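Local coordinates for protein sesquisabinene B synthase 2 (Santalum album, PDB 6A2C) that probably cyclises farnesyl diphosphate to the sesquiterpene sesquisabinene B, with magnesium ions bound at the diphosphate end of the substrate, at residues A381-D386 with F419-V424; E408-A413 with C456-D461; K476-Y481 with V491-I496. All blocks are in the same frame, centred on the assembly; numbering follows the deposited sequence.

Contact 1: residues A381-D386 with F419-V424; sequences AKVWSD and FPNLLV. With FPP (farnesyl diphosphate), chain C.
Asn421 leaves the flank of helix 419-430 with CG anti to the backbone N (chi1 -174°) and carries its amide against both Val383 and Trp384, while Val383 holds CG2 between its own backbone N and carbonyl carbon, a position from which this methyl meets the amide oxygen. The two helices belong to the all-helical metal-binding domain of a class I terpene synthase fold. Their short segments run nearly antiparallel, at 168°, with the axes 9.1 Å apart.

The amide of Asn421 stands on the indole of Trp384. Asn421 ND2 sits over the middle of the ring system, 3.3 Å from Trp384 CE2, and the amide and ring planes are almost perpendicular, at 88°. The nitrogen is thus lowered onto the face rather than stacked flat on it. Asn421 ND2 also lies 3.5 Å from Trp384 NE1, but both atoms are donors and do not bond to each other; the polar partner of ND2 is Gln387 OE1, on the same helix as the tryptophan and just past the segment. That bond fixes which end of the amide faces the indole. Asn421 OD1 is turned to the valine instead, 3.4 Å from Val383 CG2.

One helical turn further along helix 419-430, Val424 closes the interface with purely apolar packing, its CG1 lying 3.9 Å from CG1 of Val383. Trp384 also packs on Ile312 and Ile315 of helix 299-321, and its side chain is about 8 Å from that of Asp316, a magnesium ligand.

Helix 419-430 is in addition a wall of the substrate pocket. Phe419 approaches the farnesyl chain obliquely, CE2 to C6 at 4.0 Å, and Leu422 touches it with a single methyl, CD1 being 3.6 Å from C12.

Contact 2: residues E408-A413 with C456-D461; sequences EYLDNA and CRIIND. With MG (magnesium ion), chain F; FPP (farnesyl diphosphate), chain C.
Arg457 NE donates almost straight (177°) to Ala413 O, 2.9 Å away; the oxygen lies in the guanidinium plane, while NE lies above the carbonyl plane of Ala413. Segments 408-413 and 456-461, on helices 406-416 and 447-462, cross at 111° in the class I terpene synthase fold, where Asn460 and Asp461 begin a sequence matching the NSE/DTE metal-binding motif.

The outer nitrogens of Arg457 grip the farnesyl diphosphate: NH1 donates to O3B at 3.0 Å and NH2 to O2B at 2.8 Å. Beside them, Asn460 OD1 binds a magnesium ion at 2.4 Å, whose other ligands are O1A and O3B of the diphosphate and three waters.

Behind this shell stands Asp461. Its OD1 accepts from Arg457 NH1 in a salt bridge and from one metal-bound water; its OD2 receives the hydroxyl of Tyr409 through the syn lone pair. The guanidinium is therefore held at its edge, in plane, by Ala413 O, Asp461 OD1 and the diphosphate, and an alanine here would probably leave the terminal phosphate without two donors and Asp461 without its charged mate.

Further out, the interface turns apolar. Leu410 and Ile458 cross at about a right angle, with Leu410 CD2 3.8 Å from Ile458 CG1.

Contact 3: residues K476-Y481 with V491-I496; sequences KSIQCY and VAREHI. With FPP (farnesyl diphosphate), chain C.
Tyr481 and His495 lie face against face in an offset stack, their ring planes only 8° apart and their centroids separated by 3.9 Å. In both residues CG is anti to the backbone N, which swings each ring off its own helix to meet the other. The side chains arrive at about a right angle, yet the rings end nearly parallel. His495 CD2 lies over the rim of the tyrosine ring, 3.3 Å from Tyr481 CE1, and the CB of His495 adds a CH-pi contact to the same ring. Ala492 fills in beside the stack, its CB 3.8 Å from Tyr481 CD2.

Ile478 occupies the closest backbone approach, opposite Ala492. Its two branches part: CG2 packs on Ala492 CB at 3.7 Å, whereas CD1 presses on one face of the Arg493 guanidinium, a tight 3.1 Å from NH2. NH1 of the same guanidinium donates to Leu462 O. Ile496 completes the apolar floor, reaching Ser477 CB with its CD1.

At the N-cap of helix 477-485, Lys476 reaches the other way and donates through NZ to O3B of the farnesyl diphosphate at 3.0 Å.

Helices 477-485 and 489-510 follow each other in the chain; their segments 477-481 and 491-496 cross at 116° within the metal-binding domain. Ile496 also packs on Ile458 and Leu462 of helix 447-462, and Ser477 on Tyr409 and Leu410 of helix 406-416.

The three contacts follow the substrate from its hydrocarbon chain to its diphosphate. Contact 1 borders the farnesyl chain, contact 2 holds the diphosphate and one magnesium ion, and contact 3 brings a lysine to the same terminal phosphate. Contacts 1 and 2 have centres 15 Å apart and join where Phe419 CD2 packs 3.4 Å from Cys456 CB. Contacts 2 and 3, 11 Å apart between centres, share a probable hydrogen bond of 2.8 Å between Asp461 OD2 and Ser477 OG. Lys476 and Arg457 converge on one phosphate oxygen, O3B. Contacts 1 and 3 do not touch, their nearest atoms being about 12 Å apart.

Contact 1: residues A381-D386 with F419-V424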
# COMPACT_ATOMS: atom_id res chain seq x y z
N ALA A 381 2.27 -10.56 -16.82
CA ALA A 381 1.75 -9.95 -18.07
C ALA A 381 1.19 -11.07 -18.97
O ALA A 381 0.15 -10.88 -19.60
CB ALA A 381 2.80 -9.13 -18.80
N LYS A 382 1.86 -12.22 -19.00
CA LYS A 382 1.50 -13.35 -19.88
C LYS A 382 0.18 -13.97 -19.44
O LYS A 382 -0.68 -14.20 -20.29
CB LYS A 382 2.62 -14.39 -19.87
CG LYS A 382 2.34 -15.67 -20.65
CD LYS A 382 2.01 -15.46 -22.10
CE LYS A 382 1.93 -16.79 -22.82
NZ LYS A 382 1.40 -16.64 -24.19
N VAL A 383 -0.00 -14.22 -18.14
CA VAL A 383 -1.25 -14.90 -17.69
C VAL A 383 -2.42 -13.94 -17.85
O VAL A 383 -3.48 -14.41 -18.20
CB VAL A 383 -1.16 -15.48 -16.27
CG1 VAL A 383 -0.16 -16.61 -16.23
CG2 VAL A 383 -0.84 -14.41 -15.24
N TRP A 384 -2.23 -12.64 -17.73
CA TRP A 384 -3.34 -11.68 -18.02
C TRP A 384 -3.69 -11.68 -19.51
O TRP A 384 -4.89 -11.75 -19.84
CB TRP A 384 -3.01 -10.29 -17.46
CG TRP A 384 -3.47 -10.14 -16.03
CD1 TRP A 384 -2.69 -10.21 -14.90
CD2 TRP A 384 -4.82 -10.03 -15.58
NE1 TRP A 384 -3.48 -10.11 -13.78
CE2 TRP A 384 -4.78 -9.95 -14.16
CE3 TRP A 384 -6.07 -9.97 -16.22
CZ2 TRP A 384 -5.93 -9.79 -13.40
CZ3 TRP A 384 -7.19 -9.80 -15.46
CH2 TRP A 384 -7.12 -9.73 -14.06
N SER A 385 -2.68 -11.64 -20.39
CA SER A 385 -2.89 -11.72 -21.84
C SER A 385 -3.65 -13.01 -22.19
O SER A 385 -4.68 -12.92 -22.90
CB SER A 385 -1.58 -11.65 -22.58
OG SER A 385 -1.79 -11.89 -23.93
N ASP A 386 -3.23 -14.15 -21.67
CA ASP A 386 -3.92 -15.46 -21.89
C ASP A 386 -5.36 -15.33 -21.39
O ASP A 386 -6.28 -15.75 -22.09
CB ASP A 386 -3.25 -16.62 -21.17
CG ASP A 386 -1.91 -17.07 -21.73
OD1 ASP A 386 -1.56 -16.61 -22.82
OD2 ASP A 386 -1.23 -17.86 -21.05
N PHE A 419 -8.11 -19.32 -12.99
CA PHE A 419 -7.27 -20.13 -12.09
C PHE A 419 -5.90 -20.39 -12.66
O PHE A 419 -4.96 -20.51 -11.88
CB PHE A 419 -8.02 -21.35 -11.57
CG PHE A 419 -8.90 -20.94 -10.43
CD1 PHE A 419 -8.36 -20.66 -9.19
CD2 PHE A 419 -10.23 -20.62 -10.66
CE1 PHE A 419 -9.16 -20.14 -8.18
CE2 PHE A 419 -11.03 -20.15 -9.64
CZ PHE A 419 -10.50 -19.92 -8.39
N PRO A 420 -5.69 -20.50 -14.00
CA PRO A 420 -4.32 -20.47 -14.52
C PRO A 420 -3.57 -19.22 -14.06
O PRO A 420 -2.41 -19.34 -13.62
CB PRO A 420 -4.48 -20.58 -16.03
CG PRO A 420 -5.79 -21.35 -16.16
CD PRO A 420 -6.68 -20.77 -15.05
N ASN A 421 -4.24 -18.08 -14.09
CA ASN A 421 -3.70 -16.78 -13.62
C ASN A 421 -3.37 -16.90 -12.13
O ASN A 421 -2.19 -16.69 -11.69
CB ASN A 421 -4.69 -15.66 -13.93
CG ASN A 421 -4.19 -14.27 -13.63
OD1 ASN A 421 -3.22 -14.09 -12.89
ND2 ASN A 421 -4.84 -13.27 -14.22
N LEU A 422 -4.38 -17.21 -11.33
CA LEU A 422 -4.18 -17.29 -9.86
C LEU A 422 -3.11 -18.33 -9.52
O LEU A 422 -2.27 -18.05 -8.63
CB LEU A 422 -5.53 -17.56 -9.18
CG LEU A 422 -6.47 -16.37 -9.22
CD1 LEU A 422 -7.91 -16.73 -8.88
CD2 LEU A 422 -5.96 -15.30 -8.27
N LEU A 423 -3.15 -19.51 -10.14
CA LEU A 423 -2.23 -20.61 -9.74
C LEU A 423 -0.80 -20.32 -10.20
O LEU A 423 0.14 -20.55 -9.39
CB LEU A 423 -2.73 -21.96 -10.25
CG LEU A 423 -3.92 -22.54 -9.46
CD1 LEU A 423 -4.40 -23.79 -10.12
CD2 LEU A 423 -3.52 -22.83 -8.01
N VAL A 424 -0.61 -19.91 -11.45
CA VAL A 424 0.75 -19.61 -11.97
C VAL A 424 1.33 -18.50 -11.12
O VAL A 424 2.50 -18.58 -10.75
CB VAL A 424 0.75 -19.25 -13.45
CG1 VAL A 424 2.12 -18.75 -13.90
CG2 VAL A 424 0.32 -20.45 -14.28
C1 FPP C . -16.74 -14.39 -10.82
O1 FPP C . -18.04 -14.75 -11.29
C2 FPP C . -15.80 -15.53 -10.55
C3 FPP C . -14.60 -15.61 -11.13
C4 FPP C . -14.11 -14.57 -12.09
C5 FPP C . -13.70 -16.79 -10.92
C6 FPP C . -12.33 -16.47 -10.37
C7 FPP C . -12.31 -16.34 -8.87
C8 FPP C . -12.39 -15.22 -8.17
C10 FPP C . -12.59 -13.87 -8.77
C9 FPP C . -12.24 -15.23 -6.69
C11 FPP C . -10.82 -14.94 -6.31
C12 FPP C . -10.03 -16.17 -5.99
C13 FPP C . -8.88 -16.25 -5.32
C14 FPP C . -8.13 -17.54 -5.14
C15 FPP C . -8.23 -15.07 -4.66
PA FPP C . -18.43 -15.17 -12.83
O1A FPP C . -19.17 -16.43 -12.49
O2A FPP C . -19.00 -14.13 -13.85
O3A FPP C . -17.13 -15.72 -13.66
PB FPP C . -17.36 -16.13 -15.29
O1B FPP C . -17.94 -14.92 -16.04
O2B FPP C . -16.00 -16.52 -15.83
O3B FPP C . -18.31 -17.30 -15.29

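Contact 2: residues E408-A413 with C456-D461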
# COMPACT_ATOMS: atom_id res chain seq x y z
N GLU A 408 -14.84 -27.98 -26.57
CA GLU A 408 -14.34 -26.68 -27.06
C GLU A 408 -14.53 -25.61 -25.98
O GLU A 408 -13.61 -24.80 -25.77
CB GLU A 408 -15.00 -26.26 -28.37
CG GLU A 408 -14.43 -24.97 -28.96
CD GLU A 408 -15.08 -24.47 -30.26
OE1 GLU A 408 -16.28 -24.75 -30.48
OE2 GLU A 408 -14.40 -23.73 -31.03
N TYR A 409 -15.69 -25.58 -25.34
CA TYR A 409 -16.00 -24.59 -24.29
C TYR A 409 -14.97 -24.72 -23.15
O TYR A 409 -14.33 -23.73 -22.80
CB TYR A 409 -17.41 -24.81 -23.78
CG TYR A 409 -17.68 -24.04 -22.52
CD1 TYR A 409 -17.82 -22.67 -22.56
CD2 TYR A 409 -17.73 -24.68 -21.29
CE1 TYR A 409 -18.06 -21.94 -21.41
CE2 TYR A 409 -18.03 -23.98 -20.15
CZ TYR A 409 -18.16 -22.60 -20.20
OH TYR A 409 -18.40 -21.90 -19.07
N LEU A 410 -14.77 -25.93 -22.63
CA LEU A 410 -13.96 -26.13 -21.40
C LEU A 410 -12.49 -25.83 -21.69
O LEU A 410 -11.81 -25.27 -20.81
CB LEU A 410 -14.13 -27.56 -20.88
CG LEU A 410 -15.42 -27.83 -20.12
CD1 LEU A 410 -15.42 -29.27 -19.63
CD2 LEU A 410 -15.61 -26.88 -18.94
N ASP A 411 -11.99 -26.15 -22.87
CA ASP A 411 -10.58 -25.81 -23.23
C ASP A 411 -10.31 -24.31 -23.02
O ASP A 411 -9.24 -23.99 -22.55
CB ASP A 411 -10.22 -26.26 -24.64
CG ASP A 411 -8.73 -26.50 -24.80
OD1 ASP A 411 -8.15 -27.12 -23.89
OD2 ASP A 411 -8.17 -26.04 -25.81
N ASN A 412 -11.28 -23.46 -23.35
CA ASN A 412 -11.13 -22.00 -23.17
C ASN A 412 -11.57 -21.58 -21.76
O ASN A 412 -10.96 -20.66 -21.18
CB ASN A 412 -11.99 -21.27 -24.19
CG ASN A 412 -11.77 -19.80 -24.22
OD1 ASN A 412 -10.69 -19.35 -24.59
ND2 ASN A 412 -12.81 -19.05 -23.91
N ALA A 413 -12.64 -22.18 -21.25
CA ALA A 413 -13.27 -21.73 -19.99
C ALA A 413 -12.43 -22.10 -18.76
O ALA A 413 -12.62 -21.47 -17.68
CB ALA A 413 -14.67 -22.23 -19.93
N CYS A 456 -12.56 -25.90 -11.13
CA CYS A 456 -13.03 -24.57 -10.69
C CYS A 456 -14.10 -24.02 -11.65
O CYS A 456 -15.12 -23.44 -11.19
CB CYS A 456 -11.85 -23.61 -10.54
SG CYS A 456 -10.79 -24.03 -9.14
N ARG A 457 -13.87 -24.18 -12.97
CA ARG A 457 -14.81 -23.72 -14.02
C ARG A 457 -16.11 -24.50 -13.90
O ARG A 457 -17.17 -23.87 -13.88
CB ARG A 457 -14.19 -23.85 -15.41
CG ARG A 457 -15.18 -23.78 -16.56
CD ARG A 457 -16.07 -22.59 -16.51
NE ARG A 457 -15.37 -21.33 -16.67
CZ ARG A 457 -15.88 -20.13 -16.44
NH1 ARG A 457 -17.11 -20.00 -15.97
NH2 ARG A 457 -15.15 -19.04 -16.68
N ILE A 458 -16.05 -25.82 -13.86
CA ILE A 458 -17.29 -26.63 -13.92
C ILE A 458 -18.09 -26.39 -12.63
O ILE A 458 -19.34 -26.31 -12.68
CB ILE A 458 -16.94 -28.10 -14.09
CG1 ILE A 458 -16.62 -28.41 -15.56
CG2 ILE A 458 -18.06 -28.96 -13.56
CD1 ILE A 458 -16.21 -29.86 -15.74
N ILE A 459 -17.38 -26.25 -11.52
CA ILE A 459 -18.06 -26.01 -10.21
C ILE A 459 -18.76 -24.65 -10.27
O ILE A 459 -19.93 -24.60 -9.84
CB ILE A 459 -17.07 -26.14 -9.04
CG1 ILE A 459 -16.58 -27.58 -8.85
CG2 ILE A 459 -17.71 -25.61 -7.77
CD1 ILE A 459 -15.29 -27.69 -8.06
N ASN A 460 -18.10 -23.61 -10.77
CA ASN A 460 -18.69 -22.27 -10.99
C ASN A 460 -19.95 -22.43 -11.87
O ASN A 460 -21.02 -21.92 -11.48
CB ASN A 460 -17.70 -21.25 -11.55
CG ASN A 460 -18.27 -19.86 -11.78
OD1 ASN A 460 -18.79 -19.58 -12.85
ND2 ASN A 460 -17.99 -18.94 -10.87
N ASP A 461 -19.85 -23.18 -12.96
CA ASP A 461 -20.98 -23.34 -13.91
C ASP A 461 -22.17 -24.08 -13.28
O ASP A 461 -23.30 -23.78 -13.63
CB ASP A 461 -20.50 -24.01 -15.20
CG ASP A 461 -19.70 -23.09 -16.09
OD1 ASP A 461 -19.34 -21.99 -15.63
OD2 ASP A 461 -19.44 -23.48 -17.22
MG MG F . -19.71 -17.64 -13.83
C1 FPP C . -16.74 -14.39 -10.82
O1 FPP C . -18.04 -14.75 -11.29
C2 FPP C . -15.80 -15.53 -10.55
C3 FPP C . -14.60 -15.61 -11.13
C4 FPP C . -14.11 -14.57 -12.09
C5 FPP C . -13.70 -16.79 -10.92
C6 FPP C . -12.33 -16.47 -10.37
C7 FPP C . -12.31 -16.34 -8.87
C8 FPP C . -12.39 -15.22 -8.17
C10 FPP C . -12.59 -13.87 -8.77
C9 FPP C . -12.24 -15.23 -6.69
C11 FPP C . -10.82 -14.94 -6.31
C12 FPP C . -10.03 -16.17 -5.99
C13 FPP C . -8.88 -16.25 -5.32
C14 FPP C . -8.13 -17.54 -5.14
C15 FPP C . -8.23 -15.07 -4.66
PA FPP C . -18.43 -15.17 -12.83
O1A FPP C . -19.17 -16.43 -12.49
O2A FPP C . -19.00 -14.13 -13.85
O3A FPP C . -17.13 -15.72 -13.66
PB FPP C . -17.36 -16.13 -15.29
O1B FPP C . -17.94 -14.92 -16.04
O2B FPP C . -16.00 -16.52 -15.83
O3B FPP C . -18.31 -17.30 -15.29
O HOH W 1 -20.39 -19.50 -14.72
O HOH W 2 -21.01 -16.28 -14.88
O HOH W 3 -21.14 -18.49 -12.40

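Contact 3: residues K476-Y481 with V491-I496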
# COMPACT_ATOMS: atom_id res chain seq x y z
N LYS A 476 -22.20 -21.88 -21.16
CA LYS A 476 -21.88 -22.46 -19.84
C LYS A 476 -21.85 -23.99 -20.02
O LYS A 476 -22.40 -24.44 -21.03
CB LYS A 476 -22.77 -21.93 -18.70
CG LYS A 476 -22.72 -20.43 -18.42
CD LYS A 476 -21.40 -19.92 -17.91
CE LYS A 476 -21.28 -18.41 -18.02
NZ LYS A 476 -19.90 -17.93 -17.78
N SER A 477 -21.28 -24.75 -19.08
CA SER A 477 -21.02 -26.21 -19.19
C SER A 477 -22.33 -26.96 -19.49
O SER A 477 -22.34 -27.73 -20.43
CB SER A 477 -20.37 -26.77 -17.95
OG SER A 477 -19.08 -26.19 -17.77
N ILE A 478 -23.38 -26.78 -18.67
CA ILE A 478 -24.58 -27.66 -18.77
C ILE A 478 -25.18 -27.47 -20.16
O ILE A 478 -25.43 -28.47 -20.84
CB ILE A 478 -25.59 -27.36 -17.64
CG1 ILE A 478 -25.05 -27.75 -16.27
CG2 ILE A 478 -26.90 -28.08 -17.93
CD1 ILE A 478 -25.82 -27.18 -15.10
N GLN A 479 -25.35 -26.22 -20.59
CA GLN A 479 -26.04 -25.90 -21.86
C GLN A 479 -25.19 -26.38 -23.03
O GLN A 479 -25.78 -26.83 -24.04
CB GLN A 479 -26.36 -24.41 -21.95
CG GLN A 479 -27.27 -24.06 -23.12
CD GLN A 479 -28.65 -24.67 -23.05
OE1 GLN A 479 -29.10 -25.29 -24.01
NE2 GLN A 479 -29.35 -24.47 -21.94
N CYS A 480 -23.86 -26.29 -22.91
CA CYS A 480 -22.96 -26.71 -24.01
C CYS A 480 -23.16 -28.20 -24.23
O CYS A 480 -23.25 -28.63 -25.37
CB CYS A 480 -21.49 -26.39 -23.74
SG CYS A 480 -21.08 -24.66 -24.08
N TYR A 481 -23.27 -28.96 -23.14
CA TYR A 481 -23.48 -30.42 -23.21
C TYR A 481 -24.91 -30.73 -23.68
O TYR A 481 -25.05 -31.73 -24.42
CB TYR A 481 -23.21 -31.08 -21.87
CG TYR A 481 -23.28 -32.58 -21.95
CD1 TYR A 481 -22.24 -33.31 -22.50
CD2 TYR A 481 -24.40 -33.27 -21.52
CE1 TYR A 481 -22.28 -34.69 -22.58
CE2 TYR A 481 -24.46 -34.65 -21.59
CZ TYR A 481 -23.41 -35.36 -22.13
OH TYR A 481 -23.46 -36.71 -22.19
N VAL A 491 -30.15 -34.36 -17.13
CA VAL A 491 -29.18 -35.36 -17.64
C VAL A 491 -27.81 -34.68 -17.79
O VAL A 491 -26.80 -35.30 -17.42
CB VAL A 491 -29.65 -35.95 -18.98
CG1 VAL A 491 -28.54 -36.70 -19.70
CG2 VAL A 491 -30.87 -36.84 -18.77
N ALA A 492 -27.81 -33.49 -18.40
CA ALA A 492 -26.61 -32.66 -18.63
C ALA A 492 -25.97 -32.29 -17.28
O ALA A 492 -24.75 -32.43 -17.16
CB ALA A 492 -26.98 -31.44 -19.40
N ARG A 493 -26.75 -31.84 -16.30
CA ARG A 493 -26.23 -31.51 -14.96
C ARG A 493 -25.58 -32.76 -14.36
O ARG A 493 -24.52 -32.64 -13.75
CB ARG A 493 -27.31 -30.96 -14.03
CG ARG A 493 -26.86 -30.78 -12.58
CD ARG A 493 -27.80 -29.94 -11.71
NE ARG A 493 -28.09 -28.68 -12.37
CZ ARG A 493 -27.48 -27.51 -12.14
NH1 ARG A 493 -26.56 -27.40 -11.20
NH2 ARG A 493 -27.82 -26.45 -12.85
N GLU A 494 -26.24 -33.91 -14.48
CA GLU A 494 -25.73 -35.20 -13.95
C GLU A 494 -24.39 -35.53 -14.62
O GLU A 494 -23.47 -35.97 -13.94
CB GLU A 494 -26.77 -36.30 -14.16
CG GLU A 494 -27.57 -36.59 -12.90
CD GLU A 494 -28.73 -37.58 -13.03
OE1 GLU A 494 -28.87 -38.21 -14.11
OE2 GLU A 494 -29.51 -37.69 -12.05
N HIS A 495 -24.32 -35.37 -15.93
CA HIS A 495 -23.06 -35.60 -16.67
C HIS A 495 -21.94 -34.70 -16.10
O HIS A 495 -20.83 -35.18 -15.88
CB HIS A 495 -23.30 -35.33 -18.15
CG HIS A 495 -22.08 -35.57 -18.94
ND1 HIS A 495 -21.60 -36.85 -19.16
CD2 HIS A 495 -21.16 -34.72 -19.43
CE1 HIS A 495 -20.49 -36.78 -19.86
NE2 HIS A 495 -20.19 -35.48 -20.05
N ILE A 496 -22.23 -33.42 -15.87
CA ILE A 496 -21.19 -32.44 -15.42
C ILE A 496 -20.78 -32.80 -13.99
O ILE A 496 -19.59 -32.76 -13.68
CB ILE A 496 -21.70 -31.01 -15.55
CG1 ILE A 496 -22.09 -30.65 -16.99
CG2 ILE A 496 -20.67 -30.05 -14.99
CD1 ILE A 496 -20.99 -30.84 -18.01
C1 FPP C . -16.74 -14.39 -10.82
O1 FPP C . -18.04 -14.75 -11.29
C2 FPP C . -15.80 -15.53 -10.55
C3 FPP C . -14.60 -15.61 -11.13
C4 FPP C . -14.11 -14.57 -12.09
C5 FPP C . -13.70 -16.79 -10.92
C6 FPP C . -12.33 -16.47 -10.37
C7 FPP C . -12.31 -16.34 -8.87
C8 FPP C . -12.39 -15.22 -8.17
C10 FPP C . -12.59 -13.87 -8.77
C9 FPP C . -12.24 -15.23 -6.69
C11 FPP C . -10.82 -14.94 -6.31
C12 FPP C . -10.03 -16.17 -5.99
C13 FPP C . -8.88 -16.25 -5.32
C14 FPP C . -8.13 -17.54 -5.14
C15 FPP C . -8.23 -15.07 -4.66
PA FPP C . -18.43 -15.17 -12.83
O1A FPP C . -19.17 -16.43 -12.49
O2A FPP C . -19.00 -14.13 -13.85
O3A FPP C . -17.13 -15.72 -13.66
PB FPP C . -17.36 -16.13 -15.29
O1B FPP C . -17.94 -14.92 -16.04
O2B FPP C . -16.00 -16.52 -15.83
O3B FPP C . -18.31 -17.30 -15.29